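Phosphodiesterase (PDB 6CPU) belongs to the phosphodiesterases of the HD superfamily, a mostly helical protein that carries a zinc and a magnesium ion. Local coordinates at residues N227-I238 with L253-R264; N335-V344 with W395-E404. One frame throughout, in Å; residues are numbered along the deposited sequence.

Interaction 1 of 2, residues N227-I238 with L253-R264; sequences NDDLVYCVYLMI and LNELLAFIFIVR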
loop_
_atom_site.group_PDB
_atom_site.type_symbol
_atom_site.label_atom_id
_atom_site.label_comp_id
_atom_site.label_asym_id
_atom_site.label_seq_id
_atom_site.Cartn_x
_atom_site.Cartn_y
_atom_site.Cartn_z
ATOM N N ASN A 227 -2.257 -11.533 -1.552
ATOM C CA ASN A 227 -1.761 -10.588 -0.564
ATOM C C ASN A 227 -0.727 -11.216 0.391
ATOM O O ASN A 227 0.157 -10.513 0.883
ATOM C CB ASN A 227 -2.920 -9.940 0.192
ATOM C CG ASN A 227 -3.636 -8.894 -0.635
ATOM O OD1 ASN A 227 -3.008 -8.167 -1.393
ATOM N ND2 ASN A 227 -4.942 -8.806 -0.485
ATOM N N ASP A 228 -0.805 -12.524 0.621
ATOM C CA ASP A 228 0.239 -13.222 1.375
ATOM C C ASP A 228 1.548 -13.329 0.585
ATOM O O ASP A 228 2.625 -13.004 1.104
ATOM C CB ASP A 228 -0.210 -14.622 1.820
ATOM C CG ASP A 228 -1.197 -14.609 2.991
ATOM O OD1 ASP A 228 -1.411 -13.565 3.658
ATOM O OD2 ASP A 228 -1.757 -15.689 3.290
ATOM N N ASP A 229 1.467 -13.766 -0.676
ATOM C CA ASP A 229 2.641 -13.788 -1.556
ATOM C C ASP A 229 3.294 -12.407 -1.595
ATOM O O ASP A 229 4.511 -12.274 -1.585
ATOM C CB ASP A 229 2.263 -14.107 -3.009
ATOM C CG ASP A 229 1.779 -15.529 -3.244
ATOM O OD1 ASP A 229 2.222 -16.490 -2.560
ATOM O OD2 ASP A 229 0.961 -15.675 -4.196
ATOM N N LEU A 230 2.459 -11.372 -1.684
ATOM C CA LEU A 230 2.951 -10.003 -1.824
ATOM C C LEU A 230 3.758 -9.541 -0.612
ATOM O O LEU A 230 4.748 -8.816 -0.750
ATOM C CB LEU A 230 1.793 -9.050 -2.126
ATOM C CG LEU A 230 1.227 -9.234 -3.545
ATOM C CD1 LEU A 230 -0.191 -8.672 -3.651
ATOM C CD2 LEU A 230 2.147 -8.628 -4.610
ATOM N N VAL A 231 3.351 -9.976 0.574
ATOM C CA VAL A 231 4.123 -9.711 1.791
ATOM C C VAL A 231 5.539 -10.256 1.625
ATOM O O VAL A 231 6.536 -9.562 1.916
ATOM C CB VAL A 231 3.452 -10.346 3.031
ATOM C CG1 VAL A 231 4.388 -10.352 4.245
ATOM C CG2 VAL A 231 2.167 -9.605 3.360
ATOM N N TYR A 232 5.636 -11.498 1.163
ATOM C CA TYR A 232 6.961 -12.106 0.995
ATOM C C TYR A 232 7.779 -11.400 -0.080
ATOM O O TYR A 232 8.979 -11.240 0.077
ATOM C CB TYR A 232 6.870 -13.592 0.688
ATOM C CG TYR A 232 8.198 -14.277 0.913
ATOM C CD1 TYR A 232 9.051 -14.561 -0.156
ATOM C CD2 TYR A 232 8.610 -14.620 2.195
ATOM C CE1 TYR A 232 10.279 -15.185 0.050
ATOM C CE2 TYR A 232 9.831 -15.249 2.412
ATOM C CZ TYR A 232 10.663 -15.526 1.338
ATOM O OH TYR A 232 11.892 -16.147 1.553
ATOM N N CYS A 233 7.134 -10.986 -1.172
ATOM C CA CYS A 233 7.805 -10.179 -2.189
ATOM C C CYS A 233 8.433 -8.911 -1.616
ATOM O O CYS A 233 9.570 -8.569 -1.950
ATOM C CB CYS A 233 6.852 -9.809 -3.322
ATOM S SG CYS A 233 6.307 -11.206 -4.345
ATOM N N VAL A 234 7.702 -8.208 -0.753
ATOM C CA VAL A 234 8.252 -7.032 -0.106
ATOM C C VAL A 234 9.478 -7.411 0.735
ATOM O O VAL A 234 10.494 -6.725 0.697
ATOM C CB VAL A 234 7.210 -6.324 0.780
ATOM C CG1 VAL A 234 7.846 -5.154 1.522
ATOM C CG2 VAL A 234 6.049 -5.815 -0.060
ATOM N N TYR A 235 9.381 -8.506 1.479
ATOM C CA TYR A 235 10.500 -8.965 2.294
ATOM C C TYR A 235 11.745 -9.204 1.419
ATOM O O TYR A 235 12.831 -8.749 1.751
ATOM C CB TYR A 235 10.123 -10.226 3.090
ATOM C CG TYR A 235 11.322 -11.038 3.508
ATOM C CD1 TYR A 235 12.194 -10.577 4.485
ATOM C CD2 TYR A 235 11.620 -12.247 2.881
ATOM C CE1 TYR A 235 13.320 -11.320 4.852
ATOM C CE2 TYR A 235 12.732 -12.991 3.242
ATOM C CZ TYR A 235 13.580 -12.521 4.222
ATOM O OH TYR A 235 14.689 -13.280 4.565
ATOM N N LEU A 236 11.571 -9.895 0.298
ATOM C CA LEU A 236 12.687 -10.166 -0.615
ATOM C C LEU A 236 13.386 -8.881 -1.051
ATOM O O LEU A 236 14.615 -8.774 -1.003
ATOM C CB LEU A 236 12.197 -10.930 -1.848
ATOM C CG LEU A 236 11.788 -12.374 -1.598
ATOM C CD1 LEU A 236 11.122 -12.953 -2.831
ATOM C CD2 LEU A 236 12.981 -13.217 -1.159
ATOM N N MET A 237 12.597 -7.886 -1.436
ATOM C CA MET A 237 13.147 -6.634 -1.939
ATOM C C MET A 237 13.782 -5.747 -0.884
ATOM O O MET A 237 14.883 -5.218 -1.089
ATOM C CB MET A 237 12.075 -5.885 -2.712
ATOM C CG MET A 237 11.756 -6.580 -4.009
ATOM S SD MET A 237 10.538 -5.721 -5.002
ATOM C CE MET A 237 8.999 -6.272 -4.265
ATOM N N ILE A 238 13.117 -5.594 0.256
ATOM C CA ILE A 238 13.654 -4.752 1.316
ATOM C C ILE A 238 14.852 -5.395 2.020
ATOM O O ILE A 238 15.832 -4.706 2.310
ATOM C CB ILE A 238 12.565 -4.356 2.336
ATOM C CG1 ILE A 238 11.435 -3.587 1.638
ATOM C CG2 ILE A 238 13.159 -3.535 3.464
ATOM C CD1 ILE A 238 11.802 -2.212 1.121
ATOM N N LEU A 253 14.279 -12.043 9.471
ATOM C CA LEU A 253 13.028 -12.370 8.771
ATOM C C LEU A 253 11.765 -11.967 9.543
ATOM O O LEU A 253 10.900 -11.302 8.995
ATOM C CB LEU A 253 12.974 -13.872 8.477
ATOM C CG LEU A 253 11.653 -14.484 7.989
ATOM C CD1 LEU A 253 11.243 -13.930 6.633
ATOM C CD2 LEU A 253 11.779 -15.996 7.911
ATOM N N ASN A 254 11.646 -12.400 10.795
ATOM C CA ASN A 254 10.407 -12.169 11.553
ATOM C C ASN A 254 10.102 -10.696 11.794
ATOM O O ASN A 254 8.938 -10.292 11.778
ATOM C CB ASN A 254 10.415 -12.890 12.903
ATOM C CG ASN A 254 9.012 -13.090 13.451
ATOM O OD1 ASN A 254 8.122 -13.566 12.744
ATOM N ND2 ASN A 254 8.804 -12.732 14.703
ATOM N N GLU A 255 11.150 -9.918 12.047
ATOM C CA GLU A 255 11.033 -8.485 12.291
ATOM C C GLU A 255 10.604 -7.732 11.032
ATOM O O GLU A 255 9.749 -6.853 11.095
ATOM C CB GLU A 255 12.376 -7.962 12.779
ATOM C CG GLU A 255 12.382 -6.541 13.295
ATOM C CD GLU A 255 13.682 -6.215 14.016
ATOM O OE1 GLU A 255 14.286 -7.130 14.623
ATOM O OE2 GLU A 255 14.108 -5.048 13.957
ATOM N N LEU A 256 11.203 -8.073 9.895
ATOM C CA LEU A 256 10.777 -7.492 8.613
ATOM C C LEU A 256 9.353 -7.883 8.257
ATOM O O LEU A 256 8.567 -7.035 7.846
ATOM C CB LEU A 256 11.714 -7.876 7.472
ATOM C CG LEU A 256 12.993 -7.065 7.336
ATOM C CD1 LEU A 256 13.782 -7.553 6.128
ATOM C CD2 LEU A 256 12.705 -5.573 7.221
ATOM N N LEU A 257 9.003 -9.155 8.436
ATOM C CA LEU A 257 7.623 -9.579 8.189
ATOM C C LEU A 257 6.614 -8.835 9.069
ATOM O O LEU A 257 5.553 -8.443 8.590
ATOM C CB LEU A 257 7.463 -11.087 8.347
ATOM C CG LEU A 257 8.119 -11.995 7.296
ATOM C CD1 LEU A 257 7.810 -13.457 7.594
ATOM C CD2 LEU A 257 7.693 -11.664 5.879
ATOM N N ALA A 258 6.923 -8.634 10.352
ATOM C CA ALA A 258 6.005 -7.889 11.221
ATOM C C ALA A 258 5.728 -6.482 10.658
ATOM O O ALA A 258 4.582 -6.030 10.602
ATOM C CB ALA A 258 6.558 -7.794 12.647
ATOM N N PHE A 259 6.794 -5.790 10.286
ATOM C CA PHE A 259 6.704 -4.473 9.671
ATOM C C PHE A 259 5.822 -4.504 8.420
ATOM O O PHE A 259 4.964 -3.641 8.238
ATOM C CB PHE A 259 8.120 -3.968 9.363
ATOM C CG PHE A 259 8.190 -2.848 8.361
ATOM C CD1 PHE A 259 7.638 -1.606 8.628
ATOM C CD2 PHE A 259 8.848 -3.029 7.148
ATOM C CE1 PHE A 259 7.729 -0.576 7.711
ATOM C CE2 PHE A 259 8.945 -2.004 6.232
ATOM C CZ PHE A 259 8.379 -0.768 6.511
ATOM N N ILE A 260 6.028 -5.506 7.575
ATOM C CA ILE A 260 5.282 -5.582 6.320
ATOM C C ILE A 260 3.808 -5.907 6.549
ATOM O O ILE A 260 2.937 -5.403 5.820
ATOM C CB ILE A 260 5.924 -6.596 5.350
ATOM C CG1 ILE A 260 7.340 -6.133 5.003
ATOM C CG2 ILE A 260 5.096 -6.731 4.074
ATOM C CD1 ILE A 260 8.250 -7.262 4.596
ATOM N N PHE A 261 3.510 -6.735 7.552
ATOM C CA PHE A 261 2.106 -6.987 7.919
ATOM C C PHE A 261 1.414 -5.697 8.343
ATOM O O PHE A 261 0.262 -5.439 7.966
ATOM C CB PHE A 261 1.988 -8.023 9.037
ATOM C CG PHE A 261 1.821 -9.427 8.558
ATOM C CD1 PHE A 261 2.911 -10.168 8.139
ATOM C CD2 PHE A 261 0.571 -10.031 8.579
ATOM C CE1 PHE A 261 2.763 -11.473 7.712
ATOM C CE2 PHE A 261 0.414 -11.339 8.154
ATOM C CZ PHE A 261 1.511 -12.059 7.710
ATOM N N ILE A 262 2.122 -4.889 9.128
ATOM C CA ILE A 262 1.629 -3.588 9.577
ATOM C C ILE A 262 1.357 -2.672 8.387
ATOM O O ILE A 262 0.319 -2.028 8.346
ATOM C CB ILE A 262 2.649 -2.864 10.506
ATOM C CG1 ILE A 262 2.820 -3.532 11.879
ATOM C CG2 ILE A 262 2.322 -1.386 10.659
ATOM C CD1 ILE A 262 1.792 -4.526 12.295
ATOM N N VAL A 263 2.270 -2.653 7.411
ATOM C CA VAL A 263 2.077 -1.860 6.190
ATOM C C VAL A 263 0.859 -2.360 5.413
ATOM O O VAL A 263 0.002 -1.561 5.018
ATOM C CB VAL A 263 3.317 -1.900 5.258
ATOM C CG1 VAL A 263 2.994 -1.274 3.908
ATOM C CG2 VAL A 263 4.497 -1.186 5.893
ATOM N N ARG A 264 0.775 -3.667 5.198
ATOM C CA ARG A 264 -0.375 -4.248 4.470
ATOM C C ARG A 264 -1.696 -3.847 5.130
ATOM O O ARG A 264 -2.664 -3.487 4.444
ATOM C CB ARG A 264 -0.253 -5.766 4.376
ATOM C CG ARG A 264 -1.376 -6.424 3.611
ATOM C CD ARG A 264 -1.179 -7.918 3.514
ATOM N NE ARG A 264 -1.588 -8.617 4.736
ATOM C CZ ARG A 264 -1.623 -9.936 4.875
ATOM N NH1 ARG A 264 -1.220 -10.729 3.895
ATOM N NH2 ARG A 264 -2.066 -10.475 6.006
HETATM O O HOH W 1 -2.024 -13.425 6.247
#
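Tyr235 packs from its CB outward on helix 253-264, with CB against Ile260 CD1 (3.8 Å) and Leu257 CD2; with CG anti to the backbone N (chi1 158°), the ring leans along the partner helix toward its first turn. CD1 then meets Leu256 CD1 at the ring edge, near the ring plane. Farther out, Leu253 CD1 sits over the centre of one face in a CH-pi contact, 3.7 Å from the Tyr235 ring centroid; its closest ring atom is CZ, and it lies 4.1 Å from Tyr235 OH at the tip. One helical turn back, Val231 is a knob in the hole formed by Leu257, Ile260, Phe261 and Arg264: CG1 touches Ile260 CG2 (3.7 Å), while CG2 lies against Arg264 NH1 and CD. The Arg264 chain bends at chi3 (80°), and NH1 gives a salt bridge to the anti lone pair of Asp228 OD1 (2.9 Å) with the guanidinium and carboxylate nearly coplanar. NH1 also makes a weak bond to Asn227 O, and a water joins Asp228 OD1 to Arg264 NH2, which also bonds Phe33 O. The segment axes approach to 9.6 Å, their N-to-C directions 126° apart: a knob-into-hole contact between two consecutive helices of a mostly helical protein.

Interaction 2 of 2, residues N335-V344 with W395-E404; sequences NPIQTLGLLV and WPDLLTCTIE
Ile403 O is gripped by two side-chain amides from the start of helix 336-348. Asn335 ND2 reaches it at 3.2 Å, nearly along the C=O axis, whereas Gln338 NE2 (3.1 Å) comes from above the carbonyl plane. The same two residues form a capping box: Asn335 OD1 accepts from Gln338 N (2.9 Å), and Gln338 OE1 accepts from Asn335 N at 3.1 Å. Asn335 chi1 of 78° sets CG between the backbone N and the carbonyl carbon, and chi2 near 0° then turns OD1 to Gln338 N and ND2 to Ile403 O. Glu404 crosses Gln338 at a slant, its CG 3.6 Å from Gln338 NE2. Next to this polar end, Ile337 CG2 also approaches Ile403 O, and its CD1 packs on Cys401 CB (3.6 Å). Farther along the helix the contact turns apolar: Val344 and Leu398 meet tip to tip, Val344 CG2 also touches Trp395 CZ3 (3.8 Å), and Leu340 CD2 meets Leu398 CD1 at 4.1 Å. Helix 446-462 packs beside Gln338, Ile403 and Glu404. Each capping side chain thus spends its oxygen on the helix start and an N-H on the carbonyl of Ile403, so capping the helix and holding the 401-404 loop are probably coupled.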
loop_
_atom_site.group_PDB
_atom_site.type_symbol
_atom_site.label_atom_id
_atom_site.label_comp_id
_atom_site.label_asym_id
_atom_site.label_seq_id
_atom_site.Cartn_x
_atom_site.Cartn_y
_atom_site.Cartn_z
ATOM N N ASN A 335 22.943 6.314 -3.588
ATOM C CA ASN A 335 23.731 5.402 -2.764
ATOM C C ASN A 335 22.837 4.368 -2.028
ATOM O O ASN A 335 21.603 4.384 -2.202
ATOM C CB ASN A 335 24.637 6.209 -1.813
ATOM C CG ASN A 335 23.904 6.770 -0.604
ATOM O OD1 ASN A 335 22.700 6.563 -0.425
ATOM N ND2 ASN A 335 24.640 7.483 0.244
ATOM N N PRO A 336 23.444 3.456 -1.236
ATOM C CA PRO A 336 22.647 2.368 -0.637
ATOM C C PRO A 336 21.526 2.799 0.323
ATOM O O PRO A 336 20.421 2.256 0.230
ATOM C CB PRO A 336 23.695 1.534 0.106
ATOM C CG PRO A 336 24.954 1.750 -0.682
ATOM C CD PRO A 336 24.896 3.192 -1.102
ATOM N N ILE A 337 21.792 3.742 1.224
ATOM C CA ILE A 337 20.743 4.195 2.154
ATOM C C ILE A 337 19.650 4.994 1.442
ATOM O O ILE A 337 18.473 4.860 1.775
ATOM C CB ILE A 337 21.298 4.947 3.387
ATOM C CG1 ILE A 337 20.214 5.040 4.468
ATOM C CG2 ILE A 337 21.823 6.330 3.020
ATOM C CD1 ILE A 337 20.749 5.393 5.837
ATOM N N GLN A 338 20.029 5.799 0.452
ATOM C CA GLN A 338 19.068 6.512 -0.384
ATOM C C GLN A 338 18.235 5.551 -1.230
ATOM O O GLN A 338 17.052 5.795 -1.484
ATOM C CB GLN A 338 19.778 7.487 -1.319
ATOM C CG GLN A 338 20.490 8.621 -0.607
ATOM C CD GLN A 338 21.654 9.175 -1.414
ATOM O OE1 GLN A 338 21.736 8.978 -2.631
ATOM N NE2 GLN A 338 22.569 9.852 -0.734
ATOM N N THR A 339 18.867 4.477 -1.693
ATOM C CA THR A 339 18.169 3.430 -2.434
ATOM C C THR A 339 17.117 2.762 -1.527
ATOM O O THR A 339 15.983 2.544 -1.948
ATOM C CB THR A 339 19.167 2.375 -2.970
ATOM O OG1 THR A 339 20.089 3.006 -3.869
ATOM C CG2 THR A 339 18.450 1.259 -3.695
ATOM N N LEU A 340 17.505 2.450 -0.294
ATOM C CA LEU A 340 16.582 1.873 0.696
ATOM C C LEU A 340 15.438 2.845 0.998
ATOM O O LEU A 340 14.276 2.443 1.051
ATOM C CB LEU A 340 17.303 1.507 1.993
ATOM C CG LEU A 340 16.441 0.907 3.118
ATOM C CD1 LEU A 340 15.753 -0.363 2.661
ATOM C CD2 LEU A 340 17.260 0.639 4.374
ATOM N N GLY A 341 15.773 4.123 1.171
ATOM C CA GLY A 341 14.772 5.169 1.391
ATOM C C GLY A 341 13.754 5.279 0.272
ATOM O O GLY A 341 12.566 5.485 0.530
ATOM N N LEU A 342 14.215 5.135 -0.971
ATOM C CA LEU A 342 13.331 5.180 -2.127
ATOM C C LEU A 342 12.385 3.980 -2.104
ATOM O O LEU A 342 11.179 4.124 -2.343
ATOM C CB LEU A 342 14.132 5.165 -3.433
ATOM C CG LEU A 342 13.552 5.845 -4.678
ATOM C CD1 LEU A 342 14.023 5.123 -5.931
ATOM C CD2 LEU A 342 12.037 5.957 -4.713
ATOM N N LEU A 343 12.945 2.804 -1.828
ATOM C CA LEU A 343 12.150 1.582 -1.774
ATOM C C LEU A 343 11.101 1.640 -0.660
ATOM O O LEU A 343 9.949 1.291 -0.890
ATOM C CB LEU A 343 13.043 0.368 -1.574
ATOM C CG LEU A 343 13.944 0.094 -2.781
ATOM C CD1 LEU A 343 15.029 -0.898 -2.414
ATOM C CD2 LEU A 343 13.124 -0.387 -3.961
ATOM N N VAL A 344 11.511 2.073 0.530
ATOM C CA VAL A 344 10.576 2.259 1.649
ATOM C C VAL A 344 9.479 3.281 1.284
ATOM O O VAL A 344 8.300 3.027 1.528
ATOM C CB VAL A 344 11.311 2.594 2.970
ATOM C CG1 VAL A 344 10.343 3.019 4.056
ATOM C CG2 VAL A 344 12.101 1.381 3.454
ATOM N N TRP A 395 9.997 1.406 12.748
ATOM C CA TRP A 395 11.359 1.593 12.241
ATOM C C TRP A 395 11.879 3.016 12.535
ATOM O O TRP A 395 12.378 3.701 11.638
ATOM C CB TRP A 395 11.375 1.299 10.730
ATOM C CG TRP A 395 12.664 0.773 10.181
ATOM C CD1 TRP A 395 13.891 0.750 10.801
ATOM C CD2 TRP A 395 12.866 0.214 8.883
ATOM N NE1 TRP A 395 14.833 0.210 9.962
ATOM C CE2 TRP A 395 14.232 -0.127 8.778
ATOM C CE3 TRP A 395 12.026 -0.028 7.790
ATOM C CZ2 TRP A 395 14.776 -0.694 7.613
ATOM C CZ3 TRP A 395 12.568 -0.599 6.641
ATOM C CH2 TRP A 395 13.926 -0.923 6.562
ATOM N N PRO A 396 11.765 3.465 13.801
ATOM C CA PRO A 396 12.134 4.846 14.128
ATOM C C PRO A 396 13.587 5.205 13.804
ATOM O O PRO A 396 13.870 6.347 13.424
ATOM C CB PRO A 396 11.875 4.941 15.639
ATOM C CG PRO A 396 11.839 3.544 16.125
ATOM C CD PRO A 396 11.304 2.728 14.988
ATOM N N ASP A 397 14.491 4.235 13.917
ATOM C CA ASP A 397 15.893 4.500 13.615
ATOM C C ASP A 397 16.166 4.701 12.115
ATOM O O ASP A 397 17.170 5.315 11.762
ATOM C CB ASP A 397 16.797 3.418 14.218
ATOM C CG ASP A 397 16.826 3.452 15.752
ATOM O OD1 ASP A 397 16.266 4.385 16.375
ATOM O OD2 ASP A 397 17.430 2.538 16.344
ATOM N N LEU A 398 15.287 4.238 11.223
ATOM C CA LEU A 398 15.430 4.599 9.811
ATOM C C LEU A 398 15.135 6.091 9.591
ATOM O O LEU A 398 15.795 6.735 8.776
ATOM C CB LEU A 398 14.545 3.728 8.889
ATOM C CG LEU A 398 14.525 4.092 7.390
ATOM C CD1 LEU A 398 15.847 3.759 6.710
ATOM C CD2 LEU A 398 13.386 3.409 6.647
ATOM N N LEU A 399 14.156 6.634 10.314
ATOM C CA LEU A 399 13.731 8.019 10.123
ATOM C C LEU A 399 14.819 9.038 10.467
ATOM O O LEU A 399 14.904 10.080 9.823
ATOM C CB LEU A 399 12.477 8.327 10.940
ATOM C CG LEU A 399 11.206 7.577 10.511
ATOM C CD1 LEU A 399 10.055 7.909 11.446
ATOM C CD2 LEU A 399 10.852 7.895 9.060
ATOM N N THR A 400 15.639 8.716 11.461
ATOM C CA THR A 400 16.692 9.621 11.943
ATOM C C THR A 400 18.045 9.441 11.239
ATOM O O THR A 400 18.962 10.235 11.462
ATOM C CB THR A 400 16.901 9.467 13.459
ATOM O OG1 THR A 400 17.140 8.098 13.776
ATOM C CG2 THR A 400 15.682 9.964 14.235
ATOM N N CYS A 401 18.178 8.415 10.402
ATOM C CA CYS A 401 19.332 8.308 9.511
ATOM C C CYS A 401 19.348 9.494 8.566
ATOM O O CYS A 401 18.297 10.025 8.208
ATOM C CB CYS A 401 19.280 7.040 8.658
ATOM S SG CYS A 401 19.624 5.515 9.536
ATOM N N THR A 402 20.546 9.896 8.157
ATOM C CA THR A 402 20.711 10.963 7.182
ATOM C C THR A 402 21.156 10.338 5.862
ATOM O O THR A 402 21.657 9.212 5.852
ATOM C CB THR A 402 21.721 12.014 7.690
ATOM O OG1 THR A 402 22.945 11.368 8.064
ATOM C CG2 THR A 402 21.163 12.735 8.906
ATOM N N ILE A 403 20.950 11.043 4.754
ATOM C CA ILE A 403 21.226 10.475 3.430
ATOM C C ILE A 403 22.714 10.242 3.140
ATOM O O ILE A 403 23.049 9.459 2.253
ATOM C CB ILE A 403 20.616 11.308 2.281
ATOM C CG1 ILE A 403 21.186 12.732 2.244
ATOM C CG2 ILE A 403 19.096 11.340 2.383
ATOM C CD1 ILE A 403 21.013 13.382 0.893
ATOM N N GLU A 404 23.581 10.957 3.855
ATOM C CA GLU A 404 25.030 10.724 3.843
ATOM C C GLU A 404 25.592 11.183 5.176
ATOM O O GLU A 404 24.942 11.945 5.889
ATOM C CB GLU A 404 25.703 11.491 2.706
ATOM C CG GLU A 404 25.319 10.991 1.329
ATOM C CD GLU A 404 26.292 11.392 0.250
ATOM O OE1 GLU A 404 26.858 12.508 0.326
ATOM O OE2 GLU A 404 26.473 10.589 -0.686
#

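Overall arrangement
Interactions 1 and 2 follow one another along the chain, with centres 18 Å apart, and meet through a shared apolar patch. Trp395 of interaction 2 stands edge-to-face with Phe259 of interaction 1; the nearest atoms are Phe259 CE2 and Trp395 CZ3, 3.9 Å apart. Ile238 is the second bridge: its CD1 packs on Leu343 CB at 3.9 Å, and its CG2 reaches Trp395 CH2 and Leu340 CD1. Helix 276-292 touches both contacts, at Val234 and at Leu343, and carries the zinc ligand His278; helix 336-348 leads directly to two more, His349 and Asp350. Interaction 1 supplies none of the zinc ligands, the Val234 side chain lying about 14 Å from the zinc ion.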